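Local atomic coordinates of acyl-[acyl-carrier-protein]--UDP-N-acetylglucosamine O-acyltransferase (Acinetobacter baumannii, PDB entry 4E6U), a protein that catalyses transfer of an acyl chain from acyl carrier protein to UDP-N-acetylglucosamine, the step that in this family opens lipid A synthesis. Residues 18-23 against 32-37; 36-41 against 50-55; 185-190 against 250-255. One frame throughout, in Å; residues are numbered along the deposited sequence. Where two conformers were deposited one is given.

Contact 1: 18-23 against 32-37; sequences PSAVIA and CIIGPQ
The flat amide of Q37 turns one face to S19: S19 CB lies 3.6 Å from Q37 NE2, above the amide plane rather than in it. Close to that plane, a water takes a hydrogen bond from Q37 NE2 (3.0 Å) and gives a weak, long one to S19 OG. The chain reaches back over S19 through the bend at chi2 (-60°), which sets CD to one side of the extended path. P36 meets S19 OG with CA (3.3 Å) and CB (3.6 Å). That hydroxyl oxygen sits between the backbone N and carbonyl carbon of its own residue (chi1 70°), where it receives the N-H of Q37 at 2.9 Å, nearly straight at 158°; it is also hydrogen-bonded to D17 OD2. Residues 18-23 and 32-37 lie on successive coils of the left-handed parallel beta-helix built from hexapeptide repeats, and the bond joins two coils at a corner, where Q37 turns with positive phi. Further in, A20 CB meets I34 CG2 at 3.9 Å, the branch of I34 that stands anti to the backbone N. The carbonyl oxygen of G35, buried beside A20 CB, has no hydrogen-bonding partner in the model.

Contact 2: 36-41 against 50-55; sequences PQVTIG and VVVGGF
Residues P36-Q37 and G54-F55 run side by side at a corner of the left-handed beta-helix, with CA atoms 4.9 Å apart for P36 and G54 and 4.7 Å for Q37 and F55, one coil of 18 residues further on. Q37 and F55 both have positive phi, so the two coils turn with the same backbone shape. F55 N gives its hydrogen to P36 O at 2.9 Å, and F55 CA lies 3.4 Å from Q37 O in a bent C-H...O contact. G54 CA passes close to P36 O, at 3.2 Å. On the side-chain level, Q37 CB sits over one face of the F55 ring, 4.1 Å from its centroid and 21° off the normal, a CH-pi contact displaced toward CD1 and CE1; Q37 CG follows at 3.6 Å from F55 CE1. The amide beyond is tilted 39° to the ring. P36 O lies over the same face, near CD2. Toward the interior, V38 CG2 touches V52 CG1 (3.7 Å) and G54 CA, and V38 CG1 also meets V52 CG1, the branch anti to the backbone N (chi1 -172°). F55 also meets W85 edge-to-face. V52 rests on I34 of strand 33-34, its neighbour in one sheet; V51 packs on S48 of a second subunit, and strand 38-40 runs between strands 21-22 and 56-58 in another sheet.

Contact 3: 185-190 against 250-255; sequences AYVMAS and QLLIDS
S255 OG is gripped from two residues: A185 N donates to it at 3.0 Å with an angle of 161°, and D168 OD2 forms a further hydrogen bond. The hydroxyl thus pins the start of residues 185-190 to helix 250-258 and ties both to the loop carrying D168. One helical turn earlier, A185 CB presses against L251 CB at 3.5 Å. The oxygen of A185 comes within 3.1 Å of L252 CD2, a tight approach of a carbonyl to a methyl group. Y186 turns with positive phi; its CG stands anti to the carbonyl carbon (chi1 -41°), and the ring meets L251 and L252 of the helix. Its CD2 edge meets L252 CG, which is close to the ring plane at 3.9 Å, while A185 CB lies over one face, offset toward the rim. At the far end of the ring, L251 CD1 approaches Y186 OH to 3.4 Å, the leucine chain crossing the tyrosine at about a right angle. The phenol itself is fixed by a hydrogen bond to the backbone oxygen of E248, just before the helix. On the helix surface, Q250 NE2 reaches D254 OD1 at 2.9 Å, one turn on, meeting the oxygen from above the carboxylate plane, 46° out of it. Helix 211-225 backs the same patch: A220 and I224 touch L252, L217 touches Y186 and F225 touches V187. Strand 187-191 pairs in parallel with the beta-helix strand 172-173 and antiparallel with strand 194-199, which places this packing at the junction where the helical C-terminal domain of LpxA enzymes folds against the end of the left-handed beta-helix.

From the N terminus, contact 1 closes the first coil here by bringing 32-37 back beside 18-23, and contact 2 does the same one coil on with 36-41 and 50-55. They share P36 and Q37, so contact 2 opens where contact 1 ends, and the two chain loops follow one another with a short overlap. They also touch directly, through probable backbone hydrogen bonds from G35 N to V52 O and from V52 N to I33 O. Contact 3 closes a much longer loop, holding most of the C-terminal helices, and joins helix 250-258 to strand 187-191, which follows the last beta-helix coils. Its nearest atoms are about 29 Å from contact 2, at the other end of the beta-helix.

Contact 1: 18-23 against 32-37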
# COMPACT_ATOMS: atom_id res chain seq x y z
N PRO A 18 -3.65 -29.13 -16.87
CA PRO A 18 -4.04 -29.76 -18.14
C PRO A 18 -5.26 -29.13 -18.80
O PRO A 18 -5.37 -29.22 -20.02
CB PRO A 18 -4.32 -31.21 -17.73
CG PRO A 18 -3.40 -31.44 -16.53
CD PRO A 18 -3.49 -30.12 -15.78
N SER A 19 -6.14 -28.48 -18.04
CA SER A 19 -7.31 -27.83 -18.64
C SER A 19 -7.05 -26.42 -19.15
O SER A 19 -7.94 -25.80 -19.73
CB SER A 19 -8.48 -27.78 -17.66
OG SER A 19 -8.18 -26.86 -16.61
N ALA A 20 -5.84 -25.90 -18.94
CA ALA A 20 -5.49 -24.61 -19.50
C ALA A 20 -5.33 -24.68 -21.01
O ALA A 20 -5.04 -25.75 -21.57
CB ALA A 20 -4.21 -24.07 -18.83
N VAL A 21 -5.53 -23.55 -21.68
CA VAL A 21 -5.37 -23.44 -23.12
C VAL A 21 -4.50 -22.23 -23.41
O VAL A 21 -4.82 -21.12 -22.98
CB VAL A 21 -6.73 -23.31 -23.84
CG1 VAL A 21 -6.52 -23.06 -25.33
CG2 VAL A 21 -7.61 -24.54 -23.61
N ILE A 22 -3.41 -22.47 -24.11
CA ILE A 22 -2.38 -21.47 -24.32
C ILE A 22 -2.28 -21.20 -25.82
O ILE A 22 -2.05 -22.13 -26.59
CB ILE A 22 -1.01 -21.97 -23.80
CG1 ILE A 22 -1.09 -22.52 -22.36
CG2 ILE A 22 0.05 -20.87 -23.92
CD1 ILE A 22 -1.51 -21.49 -21.33
N ALA A 23 -2.45 -19.95 -26.21
CA ALA A 23 -2.39 -19.58 -27.62
C ALA A 23 -0.96 -19.48 -28.11
O ALA A 23 0.01 -19.69 -27.35
CB ALA A 23 -3.12 -18.26 -27.85
N CYS A 32 6.05 -19.90 -12.72
CA CYS A 32 4.64 -19.50 -12.84
C CYS A 32 3.71 -20.67 -12.58
O CYS A 32 4.04 -21.82 -12.86
CB CYS A 32 4.34 -18.97 -14.24
SG CYS A 32 5.05 -17.34 -14.58
N ILE A 33 2.52 -20.34 -12.09
CA ILE A 33 1.48 -21.32 -11.89
C ILE A 33 0.29 -20.90 -12.70
O ILE A 33 -0.20 -19.77 -12.56
CB ILE A 33 1.06 -21.38 -10.39
CG1 ILE A 33 2.27 -21.64 -9.46
CG2 ILE A 33 -0.11 -22.34 -10.17
CD1 ILE A 33 3.01 -22.93 -9.78
N ILE A 34 -0.16 -21.78 -13.58
CA ILE A 34 -1.36 -21.54 -14.37
C ILE A 34 -2.42 -22.55 -13.95
O ILE A 34 -2.24 -23.76 -14.14
CB ILE A 34 -1.09 -21.69 -15.89
CG1 ILE A 34 0.11 -20.85 -16.35
CG2 ILE A 34 -2.36 -21.37 -16.70
CD1 ILE A 34 -0.03 -19.35 -16.08
N GLY A 35 -3.49 -22.07 -13.34
CA GLY A 35 -4.49 -22.96 -12.80
C GLY A 35 -5.50 -23.46 -13.82
O GLY A 35 -5.40 -23.20 -15.03
N PRO A 36 -6.50 -24.18 -13.32
CA PRO A 36 -7.50 -24.77 -14.21
C PRO A 36 -8.38 -23.73 -14.89
O PRO A 36 -8.63 -22.65 -14.35
CB PRO A 36 -8.32 -25.65 -13.27
CG PRO A 36 -8.22 -24.97 -11.96
CD PRO A 36 -6.79 -24.47 -11.91
N GLN A 37 -8.86 -24.08 -16.09
CA GLN A 37 -9.80 -23.22 -16.81
C GLN A 37 -9.24 -21.83 -17.09
O GLN A 37 -9.97 -20.83 -17.08
CB GLN A 37 -11.15 -23.13 -16.08
CG GLN A 37 -11.80 -24.49 -15.83
CD GLN A 37 -12.08 -25.23 -17.11
OE1 GLN A 37 -12.56 -24.65 -18.09
NE2 GLN A 37 -11.79 -26.54 -17.12
O HOH W 1 -10.77 -28.07 -14.75

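Contact 2: 36-41 against 50-55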
# COMPACT_ATOMS: atom_id res chain seq x y z
N PRO A 36 -6.50 -24.18 -13.32
CA PRO A 36 -7.50 -24.77 -14.21
C PRO A 36 -8.38 -23.73 -14.89
O PRO A 36 -8.63 -22.65 -14.35
CB PRO A 36 -8.32 -25.65 -13.27
CG PRO A 36 -8.22 -24.97 -11.96
CD PRO A 36 -6.79 -24.47 -11.91
N GLN A 37 -8.86 -24.08 -16.09
CA GLN A 37 -9.80 -23.22 -16.81
C GLN A 37 -9.24 -21.83 -17.09
O GLN A 37 -9.97 -20.83 -17.08
CB GLN A 37 -11.15 -23.13 -16.08
CG GLN A 37 -11.80 -24.49 -15.83
CD GLN A 37 -12.08 -25.23 -17.11
OE1 GLN A 37 -12.56 -24.65 -18.09
NE2 GLN A 37 -11.79 -26.54 -17.12
N VAL A 38 -7.93 -21.76 -17.31
CA VAL A 38 -7.29 -20.54 -17.76
C VAL A 38 -7.03 -20.58 -19.26
O VAL A 38 -6.59 -21.61 -19.79
CB VAL A 38 -5.97 -20.29 -16.99
CG1 VAL A 38 -5.20 -19.09 -17.54
CG2 VAL A 38 -6.28 -20.11 -15.50
N THR A 39 -7.31 -19.48 -19.93
CA THR A 39 -6.98 -19.33 -21.34
C THR A 39 -6.09 -18.12 -21.48
O THR A 39 -6.41 -17.07 -20.91
CB THR A 39 -8.24 -19.24 -22.23
OG1 THR A 39 -8.95 -18.03 -21.98
CG2 THR A 39 -9.15 -20.40 -21.98
N ILE A 40 -4.99 -18.25 -22.22
CA ILE A 40 -4.05 -17.15 -22.42
C ILE A 40 -3.91 -16.88 -23.90
O ILE A 40 -3.47 -17.75 -24.67
CB ILE A 40 -2.68 -17.42 -21.79
CG1 ILE A 40 -2.86 -17.79 -20.31
CG2 ILE A 40 -1.78 -16.19 -21.95
CD1 ILE A 40 -1.55 -18.02 -19.59
N GLY A 41 -4.27 -15.66 -24.29
CA GLY A 41 -4.29 -15.25 -25.68
C GLY A 41 -2.95 -14.91 -26.27
O GLY A 41 -1.94 -14.68 -25.58
N VAL A 50 4.49 -15.58 -11.68
CA VAL A 50 3.10 -15.16 -11.82
C VAL A 50 2.20 -16.31 -11.45
O VAL A 50 2.42 -17.43 -11.91
CB VAL A 50 2.78 -14.68 -13.26
CG1 VAL A 50 1.29 -14.32 -13.40
CG2 VAL A 50 3.67 -13.47 -13.63
N VAL A 51 1.17 -16.03 -10.66
CA VAL A 51 0.13 -17.02 -10.37
C VAL A 51 -1.17 -16.60 -11.05
O VAL A 51 -1.66 -15.49 -10.81
CB VAL A 51 -0.10 -17.20 -8.85
CG1 VAL A 51 -1.34 -18.10 -8.59
CG2 VAL A 51 1.16 -17.76 -8.17
N VAL A 52 -1.68 -17.44 -11.94
CA VAL A 52 -3.04 -17.28 -12.45
C VAL A 52 -3.86 -18.37 -11.77
O VAL A 52 -3.73 -19.56 -12.08
CB VAL A 52 -3.12 -17.37 -13.98
CG1 VAL A 52 -4.52 -17.00 -14.42
CG2 VAL A 52 -2.09 -16.47 -14.65
N GLY A 53 -4.70 -17.97 -10.82
CA GLY A 53 -5.34 -18.95 -9.92
C GLY A 53 -6.21 -19.96 -10.65
O GLY A 53 -6.10 -21.17 -10.42
N GLY A 54 -7.08 -19.46 -11.52
CA GLY A 54 -7.98 -20.34 -12.25
C GLY A 54 -9.07 -19.51 -12.86
O GLY A 54 -9.21 -18.32 -12.55
N PHE A 55 -9.85 -20.12 -13.76
CA PHE A 55 -11.10 -19.50 -14.22
C PHE A 55 -10.89 -18.07 -14.70
O PHE A 55 -11.60 -17.15 -14.32
CB PHE A 55 -12.18 -19.62 -13.13
CG PHE A 55 -12.46 -21.02 -12.74
CD1 PHE A 55 -13.45 -21.74 -13.39
CD2 PHE A 55 -11.68 -21.65 -11.77
CE1 PHE A 55 -13.69 -23.07 -13.06
CE2 PHE A 55 -11.93 -22.98 -11.42
CZ PHE A 55 -12.92 -23.69 -12.08

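Contact 3: 185-190 against 250-255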
# COMPACT_ATOMS: atom_id res chain seq x y z
N ALA A 185 -18.10 11.56 -15.27
CA ALA A 185 -17.26 11.74 -16.45
C ALA A 185 -16.59 13.09 -16.43
O ALA A 185 -17.22 14.10 -16.07
CB ALA A 185 -18.10 11.57 -17.73
N TYR A 186 -15.31 13.13 -16.81
CA TYR A 186 -14.51 14.37 -16.90
C TYR A 186 -14.13 15.03 -15.58
O TYR A 186 -13.42 16.03 -15.59
CB TYR A 186 -15.19 15.46 -17.75
CG TYR A 186 -15.86 14.99 -19.00
CD1 TYR A 186 -15.12 14.48 -20.06
CD2 TYR A 186 -17.25 15.09 -19.14
CE1 TYR A 186 -15.75 14.05 -21.23
CE2 TYR A 186 -17.88 14.67 -20.29
CZ TYR A 186 -17.13 14.16 -21.34
OH TYR A 186 -17.78 13.76 -22.48
N VAL A 187 -14.58 14.50 -14.44
CA VAL A 187 -14.41 15.21 -13.18
C VAL A 187 -13.05 14.94 -12.52
O VAL A 187 -12.55 13.81 -12.57
CB VAL A 187 -15.59 14.93 -12.21
CG1 VAL A 187 -15.32 15.45 -10.82
CG2 VAL A 187 -16.90 15.56 -12.76
N MET A 188 -12.45 15.99 -11.96
CA MET A 188 -11.26 15.87 -11.13
C MET A 188 -11.72 15.79 -9.69
O MET A 188 -12.41 16.70 -9.22
CB MET A 188 -10.36 17.08 -11.30
CG MET A 188 -10.20 17.50 -12.73
SD MET A 188 -8.61 18.22 -13.19
CE MET A 188 -7.44 17.01 -12.55
N ALA A 189 -11.38 14.71 -8.99
CA ALA A 189 -11.75 14.54 -7.60
C ALA A 189 -10.51 14.15 -6.82
O ALA A 189 -9.67 13.39 -7.32
CB ALA A 189 -12.81 13.47 -7.44
N SER A 190 -10.36 14.71 -5.63
CA SER A 190 -9.24 14.34 -4.78
C SER A 190 -9.55 14.59 -3.32
O SER A 190 -10.45 15.36 -2.98
CB SER A 190 -7.98 15.10 -5.19
OG SER A 190 -8.16 16.49 -5.01
N GLN A 250 -23.46 14.29 -22.67
CA GLN A 250 -24.21 13.07 -22.39
C GLN A 250 -23.52 12.13 -21.38
O GLN A 250 -24.18 11.46 -20.59
CB GLN A 250 -24.56 12.32 -23.68
CG GLN A 250 -25.47 11.10 -23.46
CD GLN A 250 -26.84 11.46 -22.87
OE1 GLN A 250 -27.51 12.36 -23.37
NE2 GLN A 250 -27.26 10.74 -21.85
N LEU A 251 -22.19 12.10 -21.40
CA LEU A 251 -21.45 11.29 -20.42
C LEU A 251 -21.68 11.74 -18.98
O LEU A 251 -21.76 10.91 -18.08
CB LEU A 251 -19.95 11.26 -20.72
CG LEU A 251 -19.45 10.58 -22.00
CD1 LEU A 251 -17.94 10.37 -21.87
CD2 LEU A 251 -20.16 9.25 -22.27
N LEU A 252 -21.80 13.06 -18.76
CA LEU A 252 -22.14 13.58 -17.45
C LEU A 252 -23.54 13.21 -17.03
O LEU A 252 -23.77 12.84 -15.89
CB LEU A 252 -21.99 15.11 -17.38
CG LEU A 252 -20.59 15.68 -17.21
CD1 LEU A 252 -20.62 17.19 -17.45
CD2 LEU A 252 -20.08 15.39 -15.81
N ILE A 253 -24.48 13.33 -17.97
CA ILE A 253 -25.85 12.91 -17.71
C ILE A 253 -25.91 11.43 -17.31
O ILE A 253 -26.52 11.08 -16.32
CB ILE A 253 -26.77 13.21 -18.92
CG1 ILE A 253 -26.92 14.74 -19.08
CG2 ILE A 253 -28.13 12.56 -18.72
CD1 ILE A 253 -27.50 15.17 -20.42
N ASP A 254 -25.20 10.59 -18.07
CA ASP A 254 -25.14 9.16 -17.79
C ASP A 254 -24.61 8.91 -16.38
O ASP A 254 -25.16 8.10 -15.64
CB ASP A 254 -24.23 8.43 -18.78
CG ASP A 254 -24.78 8.37 -20.20
OD1 ASP A 254 -26.01 8.55 -20.41
OD2 ASP A 254 -23.96 8.13 -21.11
N SER A 255 -23.52 9.60 -15.99
CA SER A 255 -22.99 9.45 -14.63
C SER A 255 -24.06 9.68 -13.57
O SER A 255 -24.18 8.93 -12.60
CB SER A 255 -21.85 10.44 -14.39
OG SER A 255 -20.75 10.20 -15.24